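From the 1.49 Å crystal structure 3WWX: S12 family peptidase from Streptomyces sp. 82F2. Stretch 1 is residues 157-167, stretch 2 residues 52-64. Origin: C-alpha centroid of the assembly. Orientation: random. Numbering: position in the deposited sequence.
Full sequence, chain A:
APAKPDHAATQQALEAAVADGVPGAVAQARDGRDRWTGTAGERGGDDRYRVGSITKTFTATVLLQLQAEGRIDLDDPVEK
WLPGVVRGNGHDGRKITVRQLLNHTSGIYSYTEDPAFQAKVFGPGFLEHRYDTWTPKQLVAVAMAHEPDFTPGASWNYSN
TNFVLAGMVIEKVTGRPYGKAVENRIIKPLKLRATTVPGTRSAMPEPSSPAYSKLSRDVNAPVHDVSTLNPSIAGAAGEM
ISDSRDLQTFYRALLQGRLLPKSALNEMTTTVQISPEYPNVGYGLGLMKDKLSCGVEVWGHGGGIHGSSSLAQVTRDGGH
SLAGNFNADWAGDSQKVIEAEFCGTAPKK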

# COMPACT_ATOMS: atom_id res chain seq x y z
N ASN A 157 1.74 -13.78 6.76
CA ASN A 157 2.31 -13.70 5.43
C ASN A 157 1.56 -12.66 4.64
O ASN A 157 0.34 -12.67 4.59
CB ASN A 157 2.23 -15.05 4.72
CG ASN A 157 2.81 -14.99 3.33
OD1 ASN A 157 4.01 -14.91 3.17
ND2 ASN A 157 1.94 -14.96 2.33
N TYR A 158 2.30 -11.74 4.04
CA TYR A 158 1.70 -10.67 3.26
C TYR A 158 1.01 -11.24 2.04
O TYR A 158 1.65 -11.91 1.23
CB TYR A 158 2.79 -9.71 2.84
CG TYR A 158 2.30 -8.40 2.30
CD1 TYR A 158 1.93 -8.27 0.98
CD2 TYR A 158 2.23 -7.29 3.12
CE1 TYR A 158 1.50 -7.04 0.48
CE2 TYR A 158 1.81 -6.06 2.63
CZ TYR A 158 1.46 -5.95 1.31
OH TYR A 158 1.06 -4.75 0.79
N SER A 159 -0.29 -10.96 1.90
CA SER A 159 -1.06 -11.49 0.79
C SER A 159 -1.99 -10.45 0.20
O SER A 159 -2.81 -9.84 0.90
CB SER A 159 -1.90 -12.69 1.25
OG SER A 159 -2.78 -13.08 0.20
N ASN A 160 -1.84 -10.22 -1.10
CA ASN A 160 -2.64 -9.21 -1.77
C ASN A 160 -4.10 -9.63 -1.83
O ASN A 160 -4.99 -8.78 -1.87
CB ASN A 160 -2.04 -8.93 -3.14
CG ASN A 160 -0.73 -8.20 -3.03
OD1 ASN A 160 -0.67 -7.16 -2.38
ND2 ASN A 160 0.33 -8.78 -3.55
N THR A 161 -4.37 -10.94 -1.82
CA THR A 161 -5.75 -11.42 -1.85
C THR A 161 -6.51 -10.91 -0.64
O THR A 161 -7.71 -10.64 -0.72
CB THR A 161 -5.80 -12.95 -1.85
OG1 THR A 161 -4.82 -13.44 -2.77
CG2 THR A 161 -7.19 -13.43 -2.28
N ASN A 162 -5.82 -10.74 0.47
CA ASN A 162 -6.48 -10.28 1.68
C ASN A 162 -7.17 -8.95 1.47
O ASN A 162 -8.27 -8.76 1.97
CB ASN A 162 -5.50 -10.15 2.82
CG ASN A 162 -5.14 -11.48 3.42
OD1 ASN A 162 -5.98 -12.39 3.46
ND2 ASN A 162 -3.92 -11.62 3.90
N PHE A 163 -6.54 -8.04 0.72
CA PHE A 163 -7.11 -6.71 0.54
C PHE A 163 -8.05 -6.62 -0.64
O PHE A 163 -8.95 -5.78 -0.62
CB PHE A 163 -6.04 -5.64 0.56
CG PHE A 163 -5.65 -5.26 1.97
CD1 PHE A 163 -4.90 -6.13 2.75
CD2 PHE A 163 -6.07 -4.07 2.53
CE1 PHE A 163 -4.60 -5.84 4.06
CE2 PHE A 163 -5.75 -3.76 3.85
CZ PHE A 163 -5.01 -4.65 4.61
N VAL A 164 -7.93 -7.49 -1.63
CA VAL A 164 -9.00 -7.63 -2.61
C VAL A 164 -10.30 -8.10 -1.93
O VAL A 164 -11.37 -7.54 -2.17
CB VAL A 164 -8.58 -8.54 -3.77
CG1 VAL A 164 -9.73 -8.76 -4.74
CG2 VAL A 164 -7.39 -7.93 -4.49
N LEU A 165 -10.20 -9.11 -1.07
CA LEU A 165 -11.35 -9.55 -0.27
C LEU A 165 -11.87 -8.40 0.60
O LEU A 165 -13.08 -8.19 0.68
CB LEU A 165 -10.94 -10.74 0.59
CG LEU A 165 -10.73 -12.02 -0.21
CD1 LEU A 165 -9.98 -13.04 0.57
CD2 LEU A 165 -12.08 -12.57 -0.71
N ALA A 166 -10.98 -7.65 1.24
CA ALA A 166 -11.42 -6.55 2.09
C ALA A 166 -12.24 -5.53 1.28
O ALA A 166 -13.25 -5.01 1.76
CB ALA A 166 -10.23 -5.89 2.74
N GLY A 167 -11.82 -5.23 0.06
CA GLY A 167 -12.57 -4.38 -0.82
C GLY A 167 -13.95 -4.94 -1.12
O GLY A 167 -14.94 -4.21 -1.18
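Stretch 2 (52-64) GSITKTFTATVLL

A lysine buried between two helices must satisfy its charge at one end and shelter its methylene chain along the way, and the packing of residues 52-64 on residues 157-167 in this S12 family peptidase illustrates how both are achieved. Stretch 2 begins as a turn at Gly52, whose positive phi of 49° is one that glycine tolerates readily, and then winds into a helix that runs through Leu64 and beyond. At the turn, Gly52 O accepts both Thr55 N, at 2.9 Å, and Thr55 OG1, at 2.8 Å. In stretch 1 an extended segment, Asn157 to Ser159, leads into a helix that also continues past the stretch; Ser159 occupies its N-cap position, with OG accepting a weak bond from Thr161 N at 3.3 Å.

The two helices run in broadly the same direction, with an angle of 41° between their axes and a closest approach of 10.0 Å. Their register advances in step: the CA of Phe163 lies 6.6 Å from the CA of Lys56, and one turn further on the CA of Gly167 lies 6.7 Å from the CA of Thr59. The contact buries 423 Å² in all, counting both sides.

The polar interactions gather near the N-terminal ends of the helices. Lys56 points toward stretch 1 and extends with chi2 and chi3 both t before chi4 turns to p. Its NZ donates to Tyr158 OH at 2.6 Å and to Asn160 OD1 at 2.9 Å, so one ammonium group ties together the loop and the first turn of the opposing helix. Beside it, Ser53 CB packs 3.2 Å from Tyr158 OH.

The aliphatic part of the same lysine makes the CH-pi contact. Lys56 CD lies over one face of Phe163, 3.6 Å from its CD1 and only 16° off the ring normal as seen from the centroid. The ring also meets the backbone of stretch 2, where Phe163 CE2 comes within 3.3 Å of Lys56 O, a carbonyl already engaged by Ala60 N at 2.9 Å.

Apolar packing carries the contact further along. Ala60 CB sits at the edge of the Phe163 ring, 4.3 Å from CE2, while Thr59 CG2 approaches Phe163 CD2 at 3.9 Å. The methyl of Thr59 also meets the next helical turn, with its CG2 3.9 Å from Ala166 CB and 4.3 Å from Gly167 N. Finally, Ala166 CB touches Leu63 CD1 at 3.8 Å.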

# COMPACT_ATOMS: atom_id res chain seq x y z
N GLY A 52 0.93 1.94 -5.15
CA GLY A 52 0.89 0.52 -4.86
C GLY A 52 0.22 0.19 -3.53
O GLY A 52 -0.83 0.73 -3.22
N SER A 53 0.89 -0.67 -2.77
CA SER A 53 0.41 -1.26 -1.53
C SER A 53 -0.03 -0.26 -0.45
O SER A 53 -0.75 -0.61 0.49
CB SER A 53 1.57 -2.11 -0.98
OG SER A 53 2.34 -2.67 -2.06
N ILE A 54 0.42 0.99 -0.55
CA ILE A 54 -0.07 2.04 0.33
C ILE A 54 -1.61 2.15 0.28
O ILE A 54 -2.26 2.54 1.26
CB ILE A 54 0.64 3.36 -0.00
CG1 ILE A 54 2.04 3.36 0.61
CG2 ILE A 54 -0.15 4.59 0.45
CD1 ILE A 54 2.96 4.40 0.00
N THR A 55 -2.19 1.75 -0.85
CA THR A 55 -3.64 1.70 -0.98
C THR A 55 -4.27 0.93 0.16
O THR A 55 -5.38 1.26 0.62
CB THR A 55 -4.02 1.01 -2.30
OG1 THR A 55 -3.46 1.73 -3.41
CG2 THR A 55 -5.53 0.92 -2.48
N LYS A 56 -3.59 -0.10 0.65
CA LYS A 56 -4.11 -0.92 1.73
C LYS A 56 -4.50 -0.10 2.95
O LYS A 56 -5.45 -0.45 3.64
CB LYS A 56 -3.11 -1.99 2.13
CG LYS A 56 -2.92 -3.07 1.09
CD LYS A 56 -2.08 -4.21 1.63
CE LYS A 56 -1.95 -5.35 0.63
NZ LYS A 56 -1.18 -4.99 -0.57
N THR A 57 -3.76 0.96 3.27
CA THR A 57 -4.10 1.74 4.44
C THR A 57 -5.45 2.43 4.25
O THR A 57 -6.24 2.55 5.19
CB THR A 57 -3.03 2.78 4.75
OG1 THR A 57 -1.75 2.16 4.75
CG2 THR A 57 -3.29 3.41 6.11
N PHE A 58 -5.72 2.89 3.02
CA PHE A 58 -7.02 3.49 2.71
C PHE A 58 -8.14 2.46 2.87
O PHE A 58 -9.17 2.72 3.48
CB PHE A 58 -7.02 4.08 1.30
CG PHE A 58 -6.13 5.28 1.14
CD1 PHE A 58 -4.78 5.13 0.86
CD2 PHE A 58 -6.63 6.56 1.25
CE1 PHE A 58 -3.94 6.23 0.70
CE2 PHE A 58 -5.78 7.67 1.10
CZ PHE A 58 -4.45 7.50 0.81
N THR A 59 -7.94 1.28 2.31
CA THR A 59 -8.92 0.22 2.42
C THR A 59 -9.23 -0.14 3.87
O THR A 59 -10.41 -0.25 4.26
CB THR A 59 -8.41 -1.00 1.64
OG1 THR A 59 -8.22 -0.60 0.28
CG2 THR A 59 -9.36 -2.18 1.72
N ALA A 60 -8.18 -0.30 4.68
CA ALA A 60 -8.37 -0.61 6.11
C ALA A 60 -9.09 0.51 6.84
O ALA A 60 -9.93 0.25 7.70
CB ALA A 60 -7.05 -0.90 6.77
N THR A 61 -8.76 1.75 6.52
CA THR A 61 -9.40 2.89 7.18
C THR A 61 -10.90 2.87 6.95
O THR A 61 -11.68 3.09 7.86
CB THR A 61 -8.79 4.22 6.69
OG1 THR A 61 -7.41 4.28 7.06
CG2 THR A 61 -9.50 5.43 7.33
N VAL A 62 -11.32 2.59 5.73
CA VAL A 62 -12.75 2.53 5.43
C VAL A 62 -13.43 1.46 6.27
O VAL A 62 -14.48 1.69 6.86
CB VAL A 62 -13.00 2.28 3.94
CG1 VAL A 62 -14.47 1.96 3.68
CG2 VAL A 62 -12.56 3.47 3.14
N LEU A 63 -12.84 0.27 6.36
CA LEU A 63 -13.46 -0.80 7.13
C LEU A 63 -13.52 -0.46 8.60
O LEU A 63 -14.48 -0.82 9.28
CB LEU A 63 -12.75 -2.13 6.92
CG LEU A 63 -13.21 -2.79 5.63
CD1 LEU A 63 -12.19 -3.82 5.20
CD2 LEU A 63 -14.58 -3.43 5.81
N LEU A 64 -12.50 0.22 9.11
CA LEU A 64 -12.54 0.65 10.51
C LEU A 64 -13.61 1.71 10.75
O LEU A 64 -14.25 1.70 11.81
CB LEU A 64 -11.14 1.10 10.95
CG LEU A 64 -10.20 -0.09 11.20
CD1 LEU A 64 -8.74 0.34 11.07
CD2 LEU A 64 -10.45 -0.68 12.59